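PDB 6D2Y: PbSGBP-B lipoprotein from Prevotella bryantii B14, which probably binds polysaccharide at the cell surface as a lipoprotein of a polysaccharide utilization locus, and carries a bound magnesium ion. Local coordinates for residues A145-F156 and I182-E193; N360-G368 and N425-N434. One frame throughout, in Å; residues are numbered along the deposited sequence.

Interaction 1: A145-F156 and I182-E193; sequences AGEEVTITGDYF and IEKTKITFTMPE
Phe156 lies against Ile187 with its ring face. CD1 of Ile187 sits over that face, 3.7 Å from the centroid of the Phe156 ring and 15° off the ring normal. The carbonyl O of Asp154 lies over the opposite face, and the backbone N of Lys186 meets the ring edge in plane. The ring thus lies between Asp154 O of its own segment and Ile187 CD1 of 182-193.

Further along the same face of the sheet, Val149 and Phe189 run alongside each other from neighbouring strands. CB of Val149 rests over the Phe189 ring, 3.9 Å from its centroid. Phe189 places CG between its backbone N and carbonyl carbon (chi1 69°), and this turns the ring face to CB of Val149. CD1 of Ile151 reaches CE1 of the same ring at 3.9 Å.

The other face carries Glu148, Thr150, Thr152, Lys186, Thr188 and Thr190, and is more polar. NZ of Lys186 donates to OG1 of Thr152 at 2.9 Å, the lysine chain bending at its last torsion. CG2 of Thr150 packs on OG1 of Thr188.

Where strand 148-154 ends, NZ of Lys184 forms a salt bridge with OD1 of Asp154. The modelled 2.5 Å between Lys184 NZ and Asp154 OD1 is unusually short, and its exact length is doubtful. NZ also stands over the face of Tyr155, 4.5 Å from the ring centroid, as a cation-pi contact. Tyr155 N donates to this OD1 from the anti side, in a bent bond.

Paired N-H...O bonds join Val149 with Phe189 and Ile151 with Ile187. The strand axes approach to 4.6 Å at 163°. Strand 134-138 flanks 148-154, and strand 179-182 flanks 186-190. These are the two central strands of a four-stranded antiparallel sheet in the immunoglobulin-like IPT/TIG domain.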
loop_
_atom_site.group_PDB
_atom_site.type_symbol
_atom_site.label_atom_id
_atom_site.label_comp_id
_atom_site.label_asym_id
_atom_site.label_seq_id
_atom_site.Cartn_x
_atom_site.Cartn_y
_atom_site.Cartn_z
ATOM N N ALA A 145 7.690 20.106 3.721
ATOM C CA ALA A 145 8.864 20.147 4.584
ATOM C C ALA A 145 8.471 20.492 6.014
ATOM O O ALA A 145 7.754 21.467 6.259
ATOM C CB ALA A 145 9.874 21.165 4.055
ATOM N N GLY A 146 8.946 19.685 6.964
ATOM C CA GLY A 146 8.656 19.872 8.366
ATOM C C GLY A 146 7.557 18.980 8.909
ATOM O O GLY A 146 7.437 18.843 10.131
ATOM N N GLU A 147 6.756 18.373 8.037
ATOM C CA GLU A 147 5.678 17.502 8.475
ATOM C C GLU A 147 6.227 16.165 8.960
ATOM O O GLU A 147 7.278 15.699 8.508
ATOM C CB GLU A 147 4.680 17.266 7.341
ATOM C CG GLU A 147 3.474 18.193 7.371
ATOM C CD GLU A 147 2.942 18.504 5.984
ATOM O OE1 GLU A 147 2.346 19.588 5.804
ATOM O OE2 GLU A 147 3.116 17.665 5.074
ATOM N N GLU A 148 5.500 15.547 9.887
ATOM C CA GLU A 148 5.872 14.234 10.397
ATOM C C GLU A 148 5.403 13.166 9.417
ATOM O O GLU A 148 4.209 13.076 9.112
ATOM C CB GLU A 148 5.265 14.000 11.778
ATOM C CG GLU A 148 5.859 12.810 12.511
ATOM C CD GLU A 148 5.027 12.385 13.705
ATOM O OE1 GLU A 148 3.931 11.824 13.494
ATOM O OE2 GLU A 148 5.470 12.613 14.852
ATOM N N VAL A 149 6.339 12.359 8.925
ATOM C CA VAL A 149 6.059 11.325 7.939
ATOM C C VAL A 149 6.334 9.968 8.566
ATOM O O VAL A 149 7.333 9.790 9.270
ATOM C CB VAL A 149 6.904 11.515 6.663
ATOM C CG1 VAL A 149 6.446 10.561 5.573
ATOM C CG2 VAL A 149 6.832 12.956 6.186
ATOM N N THR A 150 5.443 9.013 8.312
ATOM C CA THR A 150 5.605 7.641 8.771
ATOM C C THR A 150 5.551 6.699 7.577
ATOM O O THR A 150 4.671 6.829 6.719
ATOM C CB THR A 150 4.529 7.259 9.793
ATOM O OG1 THR A 150 3.238 7.324 9.176
ATOM C CG2 THR A 150 4.566 8.199 10.989
ATOM N N ILE A 151 6.493 5.761 7.522
ATOM C CA ILE A 151 6.539 4.738 6.484
ATOM C C ILE A 151 6.210 3.405 7.141
ATOM O O ILE A 151 6.894 2.982 8.081
ATOM C CB ILE A 151 7.908 4.695 5.788
ATOM C CG1 ILE A 151 8.000 5.794 4.732
ATOM C CG2 ILE A 151 8.137 3.340 5.135
ATOM C CD1 ILE A 151 9.407 6.067 4.262
ATOM N N THR A 152 5.160 2.749 6.657
ATOM C CA THR A 152 4.675 1.508 7.243
ATOM C C THR A 152 5.146 0.315 6.423
ATOM O O THR A 152 5.172 0.363 5.190
ATOM C CB THR A 152 3.147 1.505 7.333
ATOM O OG1 THR A 152 2.695 2.747 7.890
ATOM C CG2 THR A 152 2.661 0.358 8.207
ATOM N N GLY A 153 5.521 -0.754 7.118
ATOM C CA GLY A 153 5.959 -1.969 6.465
ATOM C C GLY A 153 6.294 -3.069 7.449
ATOM O O GLY A 153 5.509 -3.358 8.357
ATOM N N ASP A 154 7.459 -3.690 7.280
ATOM C CA ASP A 154 7.881 -4.762 8.168
ATOM C C ASP A 154 9.389 -4.931 8.057
ATOM O O ASP A 154 10.008 -4.533 7.066
ATOM C CB ASP A 154 7.165 -6.078 7.842
ATOM C CG ASP A 154 7.102 -7.016 9.032
ATOM O OD1 ASP A 154 7.893 -6.827 9.979
ATOM O OD2 ASP A 154 6.265 -7.941 9.021
ATOM N N TYR A 155 9.967 -5.529 9.101
ATOM C CA TYR A 155 11.396 -5.841 9.155
ATOM C C TYR A 155 12.255 -4.585 9.009
ATOM O O TYR A 155 13.271 -4.582 8.311
ATOM C CB TYR A 155 11.770 -6.894 8.109
ATOM C CG TYR A 155 11.004 -8.188 8.274
ATOM C CD1 TYR A 155 10.035 -8.570 7.354
ATOM C CD2 TYR A 155 11.242 -9.023 9.359
ATOM C CE1 TYR A 155 9.329 -9.749 7.508
ATOM C CE2 TYR A 155 10.540 -10.202 9.520
ATOM C CZ TYR A 155 9.586 -10.561 8.593
ATOM O OH TYR A 155 8.889 -11.735 8.755
ATOM N N PHE A 156 11.840 -3.508 9.675
ATOM C CA PHE A 156 12.658 -2.303 9.808
ATOM C C PHE A 156 13.492 -2.468 11.071
ATOM O O PHE A 156 13.084 -2.086 12.168
ATOM C CB PHE A 156 11.792 -1.051 9.871
ATOM C CG PHE A 156 10.965 -0.817 8.640
ATOM C CD1 PHE A 156 11.451 -1.145 7.385
ATOM C CD2 PHE A 156 9.699 -0.262 8.741
ATOM C CE1 PHE A 156 10.687 -0.926 6.254
ATOM C CE2 PHE A 156 8.931 -0.041 7.616
ATOM C CZ PHE A 156 9.425 -0.374 6.369
ATOM N N ILE A 182 12.318 4.390 15.005
ATOM C CA ILE A 182 12.336 3.251 14.092
ATOM C C ILE A 182 11.797 2.044 14.845
ATOM O O ILE A 182 12.440 1.551 15.779
ATOM C CB ILE A 182 13.739 2.962 13.542
ATOM C CG1 ILE A 182 14.229 4.123 12.675
ATOM C CG2 ILE A 182 13.739 1.669 12.740
ATOM C CD1 ILE A 182 15.593 3.894 12.064
ATOM N N GLU A 183 10.620 1.574 14.448
ATOM C CA GLU A 183 10.045 0.334 14.944
ATOM C C GLU A 183 10.097 -0.719 13.845
ATOM O O GLU A 183 10.413 -0.429 12.689
ATOM C CB GLU A 183 8.602 0.545 15.415
ATOM C CG GLU A 183 8.423 1.672 16.416
ATOM C CD GLU A 183 6.962 2.028 16.631
ATOM O OE1 GLU A 183 6.089 1.202 16.288
ATOM O OE2 GLU A 183 6.689 3.135 17.140
ATOM N N LYS A 184 9.769 -1.956 14.220
ATOM C CA LYS A 184 9.830 -3.052 13.261
ATOM C C LYS A 184 8.899 -2.807 12.079
ATOM O O LYS A 184 9.230 -3.154 10.939
ATOM C CB LYS A 184 9.494 -4.374 13.952
ATOM C CG LYS A 184 9.474 -5.577 13.017
ATOM C CD LYS A 184 9.390 -6.884 13.791
ATOM C CE LYS A 184 9.267 -8.070 12.853
ATOM N NZ LYS A 184 7.973 -8.062 12.115
ATOM N N THR A 185 7.740 -2.190 12.324
ATOM C CA THR A 185 6.750 -1.978 11.277
ATOM C C THR A 185 6.649 -0.540 10.792
ATOM O O THR A 185 6.071 -0.310 9.725
ATOM C CB THR A 185 5.358 -2.420 11.751
ATOM O OG1 THR A 185 5.108 -1.900 13.063
ATOM C CG2 THR A 185 5.260 -3.935 11.784
ATOM N N LYS A 186 7.177 0.430 11.537
ATOM C CA LYS A 186 6.993 1.831 11.188
ATOM C C LYS A 186 8.287 2.604 11.384
ATOM O O LYS A 186 8.979 2.431 12.391
ATOM C CB LYS A 186 5.870 2.476 12.017
ATOM C CG LYS A 186 4.521 1.771 11.904
ATOM C CD LYS A 186 3.358 2.723 12.153
ATOM C CE LYS A 186 2.027 2.068 11.802
ATOM N NZ LYS A 186 1.451 2.585 10.526
ATOM N N ILE A 187 8.599 3.456 10.411
ATOM C CA ILE A 187 9.698 4.413 10.489
ATOM C C ILE A 187 9.093 5.809 10.486
ATOM O O ILE A 187 8.257 6.122 9.632
ATOM C CB ILE A 187 10.681 4.249 9.318
ATOM C CG1 ILE A 187 11.297 2.850 9.313
ATOM C CG2 ILE A 187 11.763 5.319 9.377
ATOM C CD1 ILE A 187 12.058 2.534 8.043
ATOM N N THR A 188 9.514 6.646 11.429
ATOM C CA THR A 188 8.983 7.996 11.566
ATOM C C THR A 188 10.113 9.004 11.403
ATOM O O THR A 188 11.158 8.878 12.051
ATOM C CB THR A 188 8.300 8.184 12.921
ATOM O OG1 THR A 188 7.330 7.147 13.113
ATOM C CG2 THR A 188 7.601 9.531 12.981
ATOM N N PHE A 189 9.903 10.000 10.544
ATOM C CA PHE A 189 10.913 11.021 10.316
ATOM C C PHE A 189 10.242 12.348 9.994
ATOM O O PHE A 189 9.069 12.402 9.616
ATOM C CB PHE A 189 11.883 10.623 9.193
ATOM C CG PHE A 189 11.263 10.604 7.817
ATOM C CD1 PHE A 189 10.544 9.502 7.379
ATOM C CD2 PHE A 189 11.408 11.685 6.960
ATOM C CE1 PHE A 189 9.981 9.479 6.113
ATOM C CE2 PHE A 189 10.843 11.670 5.693
ATOM C CZ PHE A 189 10.131 10.566 5.270
ATOM N N THR A 190 11.005 13.425 10.159
ATOM C CA THR A 190 10.559 14.769 9.817
ATOM C C THR A 190 11.100 15.124 8.437
ATOM O O THR A 190 12.319 15.138 8.228
ATOM C CB THR A 190 11.026 15.784 10.864
ATOM O OG1 THR A 190 10.513 15.425 12.152
ATOM C CG2 THR A 190 10.523 17.175 10.513
HETATM N N MSE A 191 10.194 15.408 7.504
HETATM C CA MSE A 191 10.527 15.641 6.096
HETATM C C MSE A 191 11.496 16.810 5.919
HETATM O O MSE A 191 11.155 17.946 6.237
HETATM C CB MSE A 191 9.245 15.899 5.308
HETATM C CG MSE A 191 9.419 16.387 3.876
HETATM SE SE MSE A 191 10.508 15.164 2.834
HETATM C CE MSE A 191 9.340 13.607 2.873
ATOM N N PRO A 192 12.696 16.538 5.408
ATOM C CA PRO A 192 13.631 17.628 5.100
ATOM C C PRO A 192 13.085 18.533 4.008
ATOM O O PRO A 192 12.105 18.232 3.323
ATOM C CB PRO A 192 14.902 16.903 4.643
ATOM C CG PRO A 192 14.777 15.525 5.185
ATOM C CD PRO A 192 13.312 15.213 5.222
ATOM N N GLU A 193 13.747 19.677 3.847
ATOM C CA GLU A 193 13.318 20.647 2.852
ATOM C C GLU A 193 13.725 20.261 1.437
ATOM O O GLU A 193 13.132 20.767 0.480
ATOM C CB GLU A 193 13.886 22.030 3.179
ATOM C CG GLU A 193 13.143 22.771 4.279
ATOM C CD GLU A 193 12.417 24.004 3.769
ATOM O OE1 GLU A 193 12.004 24.011 2.590
ATOM O OE2 GLU A 193 12.260 24.967 4.549
#

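Interaction 2: N360-G368 and N425-N434; sequences NTWFHAQNG and NIFLIKGAYN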
loop_
_atom_site.group_PDB
_atom_site.type_symbol
_atom_site.label_atom_id
_atom_site.label_comp_id
_atom_site.label_asym_id
_atom_site.label_seq_id
_atom_site.Cartn_x
_atom_site.Cartn_y
_atom_site.Cartn_z
ATOM N N ASN A 360 -26.969 7.474 -14.921
ATOM C CA ASN A 360 -26.530 7.103 -13.581
ATOM C C ASN A 360 -26.955 5.683 -13.228
ATOM O O ASN A 360 -27.074 5.353 -12.044
ATOM C CB ASN A 360 -27.048 8.091 -12.530
ATOM C CG ASN A 360 -28.555 8.251 -12.566
ATOM O OD1 ASN A 360 -29.262 7.479 -13.211
ATOM N ND2 ASN A 360 -29.055 9.257 -11.856
ATOM N N THR A 361 -27.198 4.844 -14.234
ATOM C CA THR A 361 -27.557 3.449 -14.027
ATOM C C THR A 361 -26.402 2.494 -14.290
ATOM O O THR A 361 -26.495 1.319 -13.923
ATOM C CB THR A 361 -28.735 3.062 -14.932
ATOM O OG1 THR A 361 -28.333 3.144 -16.305
ATOM C CG2 THR A 361 -29.917 3.993 -14.705
ATOM N N TRP A 362 -25.318 2.971 -14.908
ATOM C CA TRP A 362 -24.268 2.068 -15.366
ATOM C C TRP A 362 -23.492 1.451 -14.209
ATOM O O TRP A 362 -22.960 0.344 -14.348
ATOM C CB TRP A 362 -23.320 2.808 -16.308
ATOM C CG TRP A 362 -22.494 3.851 -15.630
ATOM C CD1 TRP A 362 -22.876 5.123 -15.314
ATOM C CD2 TRP A 362 -21.143 3.712 -15.179
ATOM N NE1 TRP A 362 -21.844 5.785 -14.695
ATOM C CE2 TRP A 362 -20.769 4.941 -14.599
ATOM C CE3 TRP A 362 -20.212 2.670 -15.208
ATOM C CZ2 TRP A 362 -19.504 5.155 -14.055
ATOM C CZ3 TRP A 362 -18.959 2.885 -14.664
ATOM C CH2 TRP A 362 -18.616 4.117 -14.099
ATOM N N PHE A 363 -23.412 2.135 -13.070
ATOM C CA PHE A 363 -22.700 1.598 -11.918
ATOM C C PHE A 363 -23.600 0.809 -10.976
ATOM O O PHE A 363 -23.115 0.310 -9.955
ATOM C CB PHE A 363 -21.986 2.722 -11.150
ATOM C CG PHE A 363 -22.895 3.819 -10.673
ATOM C CD1 PHE A 363 -23.525 3.731 -9.443
ATOM C CD2 PHE A 363 -23.104 4.948 -11.446
ATOM C CE1 PHE A 363 -24.358 4.742 -9.000
ATOM C CE2 PHE A 363 -23.935 5.962 -11.007
ATOM C CZ PHE A 363 -24.560 5.859 -9.783
ATOM N N HIS A 364 -24.887 0.673 -11.290
ATOM C CA HIS A 364 -25.787 -0.175 -10.513
ATOM C C HIS A 364 -26.781 -0.866 -11.444
ATOM O O HIS A 364 -27.994 -0.855 -11.229
ATOM C CB HIS A 364 -26.487 0.623 -9.410
ATOM C CG HIS A 364 -27.475 1.631 -9.910
ATOM N ND1 HIS A 364 -28.834 1.401 -9.914
ATOM C CD2 HIS A 364 -27.305 2.881 -10.402
ATOM C CE1 HIS A 364 -29.458 2.461 -10.396
ATOM N NE2 HIS A 364 -28.553 3.374 -10.698
ATOM N N ALA A 365 -26.258 -1.512 -12.485
ATOM C CA ALA A 365 -27.072 -2.162 -13.501
ATOM C C ALA A 365 -27.278 -3.649 -13.239
ATOM O O ALA A 365 -27.817 -4.348 -14.104
ATOM C CB ALA A 365 -26.447 -1.959 -14.883
ATOM N N GLN A 366 -26.863 -4.146 -12.070
ATOM C CA GLN A 366 -27.003 -5.561 -11.712
ATOM C C GLN A 366 -26.358 -6.469 -12.758
ATOM O O GLN A 366 -26.900 -7.513 -13.125
ATOM C CB GLN A 366 -28.472 -5.937 -11.502
ATOM C CG GLN A 366 -28.870 -6.102 -10.046
ATOM C CD GLN A 366 -30.317 -6.520 -9.875
ATOM O OE1 GLN A 366 -30.621 -7.456 -9.136
ATOM N NE2 GLN A 366 -31.219 -5.826 -10.559
ATOM N N ASN A 367 -25.179 -6.070 -13.238
ATOM C CA ASN A 367 -24.468 -6.823 -14.265
ATOM C C ASN A 367 -23.121 -7.346 -13.777
ATOM O O ASN A 367 -22.273 -7.711 -14.595
ATOM C CB ASN A 367 -24.279 -5.972 -15.524
ATOM C CG ASN A 367 -23.357 -4.788 -15.297
ATOM O OD1 ASN A 367 -23.153 -4.350 -14.164
ATOM N ND2 ASN A 367 -22.791 -4.265 -16.378
ATOM N N GLY A 368 -22.902 -7.388 -12.463
ATOM C CA GLY A 368 -21.669 -7.931 -11.927
ATOM C C GLY A 368 -20.434 -7.090 -12.160
ATOM O O GLY A 368 -19.319 -7.613 -12.089
ATOM N N ASN A 425 -16.165 7.411 -11.601
ATOM C CA ASN A 425 -17.146 7.901 -10.645
ATOM C C ASN A 425 -16.657 7.619 -9.232
ATOM O O ASN A 425 -16.126 6.539 -8.954
ATOM C CB ASN A 425 -18.513 7.242 -10.855
ATOM C CG ASN A 425 -19.400 8.024 -11.796
ATOM O OD1 ASN A 425 -18.917 8.793 -12.625
ATOM N ND2 ASN A 425 -20.708 7.832 -11.672
ATOM N N ILE A 426 -16.827 8.597 -8.349
ATOM C CA ILE A 426 -16.590 8.430 -6.918
ATOM C C ILE A 426 -17.892 8.788 -6.219
ATOM O O ILE A 426 -18.312 9.952 -6.233
ATOM C CB ILE A 426 -15.429 9.296 -6.411
ATOM C CG1 ILE A 426 -14.175 9.056 -7.257
ATOM C CG2 ILE A 426 -15.164 9.016 -4.938
ATOM C CD1 ILE A 426 -12.881 9.409 -6.564
ATOM N N PHE A 427 -18.535 7.791 -5.615
ATOM C CA PHE A 427 -19.871 7.941 -5.052
ATOM C C PHE A 427 -19.893 7.346 -3.652
ATOM O O PHE A 427 -19.629 6.152 -3.476
ATOM C CB PHE A 427 -20.914 7.263 -5.946
ATOM C CG PHE A 427 -22.321 7.751 -5.727
ATOM C CD1 PHE A 427 -22.592 8.756 -4.815
ATOM C CD2 PHE A 427 -23.374 7.196 -6.435
ATOM C CE1 PHE A 427 -23.887 9.200 -4.614
ATOM C CE2 PHE A 427 -24.670 7.635 -6.238
ATOM C CZ PHE A 427 -24.927 8.638 -5.326
ATOM N N LEU A 428 -20.208 8.180 -2.664
ATOM C CA LEU A 428 -20.409 7.737 -1.287
ATOM C C LEU A 428 -21.846 7.252 -1.158
ATOM O O LEU A 428 -22.771 8.054 -1.019
ATOM C CB LEU A 428 -20.133 8.875 -0.311
ATOM C CG LEU A 428 -18.736 9.103 0.259
ATOM C CD1 LEU A 428 -17.662 9.021 -0.810
ATOM C CD2 LEU A 428 -18.715 10.463 0.930
ATOM N N ILE A 429 -22.043 5.939 -1.203
ATOM C CA ILE A 429 -23.393 5.389 -1.199
ATOM C C ILE A 429 -23.324 3.927 -0.784
ATOM O O ILE A 429 -22.382 3.210 -1.131
ATOM C CB ILE A 429 -24.068 5.560 -2.581
ATOM C CG1 ILE A 429 -25.504 5.032 -2.556
ATOM C CG2 ILE A 429 -23.257 4.868 -3.666
ATOM C CD1 ILE A 429 -26.242 5.237 -3.851
ATOM N N LYS A 430 -24.327 3.497 -0.024
ATOM C CA LYS A 430 -24.553 2.088 0.269
ATOM C C LYS A 430 -25.620 1.577 -0.692
ATOM O O LYS A 430 -26.780 1.993 -0.621
ATOM C CB LYS A 430 -24.977 1.886 1.722
ATOM C CG LYS A 430 -25.397 0.463 2.040
ATOM C CD LYS A 430 -26.469 0.424 3.115
ATOM C CE LYS A 430 -26.706 -0.997 3.595
ATOM N NZ LYS A 430 -26.964 -1.071 5.058
ATOM N N GLY A 431 -25.223 0.685 -1.598
ATOM C CA GLY A 431 -26.157 0.149 -2.561
ATOM C C GLY A 431 -26.950 -1.023 -2.020
ATOM O O GLY A 431 -26.542 -1.713 -1.086
ATOM N N ALA A 432 -28.113 -1.247 -2.632
ATOM C CA ALA A 432 -29.003 -2.326 -2.208
ATOM C C ALA A 432 -29.705 -2.869 -3.450
ATOM O O ALA A 432 -30.684 -2.283 -3.921
ATOM C CB ALA A 432 -30.004 -1.841 -1.168
ATOM N N TYR A 433 -29.199 -3.984 -3.966
ATOM C CA TYR A 433 -29.830 -4.662 -5.088
ATOM C C TYR A 433 -31.011 -5.485 -4.604
ATOM O O TYR A 433 -30.867 -6.320 -3.703
ATOM C CB TYR A 433 -28.836 -5.578 -5.791
ATOM C CG TYR A 433 -28.011 -4.909 -6.852
ATOM C CD1 TYR A 433 -28.426 -3.727 -7.455
ATOM C CD2 TYR A 433 -26.813 -5.464 -7.252
ATOM C CE1 TYR A 433 -27.658 -3.123 -8.430
ATOM C CE2 TYR A 433 -26.053 -4.876 -8.215
ATOM C CZ TYR A 433 -26.466 -3.708 -8.803
ATOM O OH TYR A 433 -25.668 -3.146 -9.769
ATOM N N ASN A 434 -32.173 -5.262 -5.215
ATOM C CA ASN A 434 -33.377 -6.038 -4.930
ATOM C C ASN A 434 -33.692 -6.031 -3.436
ATOM O O ASN A 434 -33.941 -7.070 -2.820
ATOM C CB ASN A 434 -33.238 -7.466 -5.460
ATOM C CG ASN A 434 -33.860 -7.638 -6.831
ATOM O OD1 ASN A 434 -34.815 -6.947 -7.183
ATOM N ND2 ASN A 434 -33.311 -8.556 -7.617
HETATM O O HOH W 1 -23.283 7.999 -13.343
#
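Tyr433 meets Gln366 face-on. CG of Gln366 sits over the centre of the ring, 3.3 Å from the centroid of Tyr433 and 2° off the normal. The two side chains run antiparallel past one another. The backbone N of Gln366 donates to OH of Tyr433 at 2.8 Å, with an N-H...O angle of 152°. The same hydroxyl is hydrogen-bonded to Glu405.

At the other end of the contact, CE1 of Phe363 comes in the plane of the Phe427 ring, 3.7 Å from its CD2. The two ring planes stand at 85°. Asn425 meets the Trp362 edge, CG to CZ2 3.7 Å. One water accepts from NE1 of Trp362 and from ND2 of Asn425, while OD1 of Asn425 takes a hydrogen bond from Trp283.

Strand 423-428 is an inner strand of a four-stranded antiparallel sheet in the xyloglucan-binding family region. Segment 360-368 is part of the loop joining strands 330-335 and 372-374 of that sheet, and Tyr433 lies beyond the end of 423-428. Ile333 of the neighbouring strand touches Trp362, Phe363 and Asn425, while Trp274 packs edge-to-face with Phe427 and also meets the ring of His364.

How the interactions relate
Interaction 1 and interaction 2 belong to different parts of one chain. Interaction 1 comes earlier in the sequence, in the IPT/TIG domain; interaction 2 is in the xyloglucan-binding family domain. Their centres are 38 Å apart, on opposite sides of the chain's centre, and their nearest atoms are about 21 Å apart. The magnesium site of Asp225, Asp227, Ser255, Asn257 and Asp452 belongs to neither. The side chain of Glu147 in interaction 1 is about 14 Å from the ion and about 10 Å from that of Ser255. Interaction 2 is remote from this site, but the side chain of His364 is about 6 Å from a glycerol, probably from crystallisation.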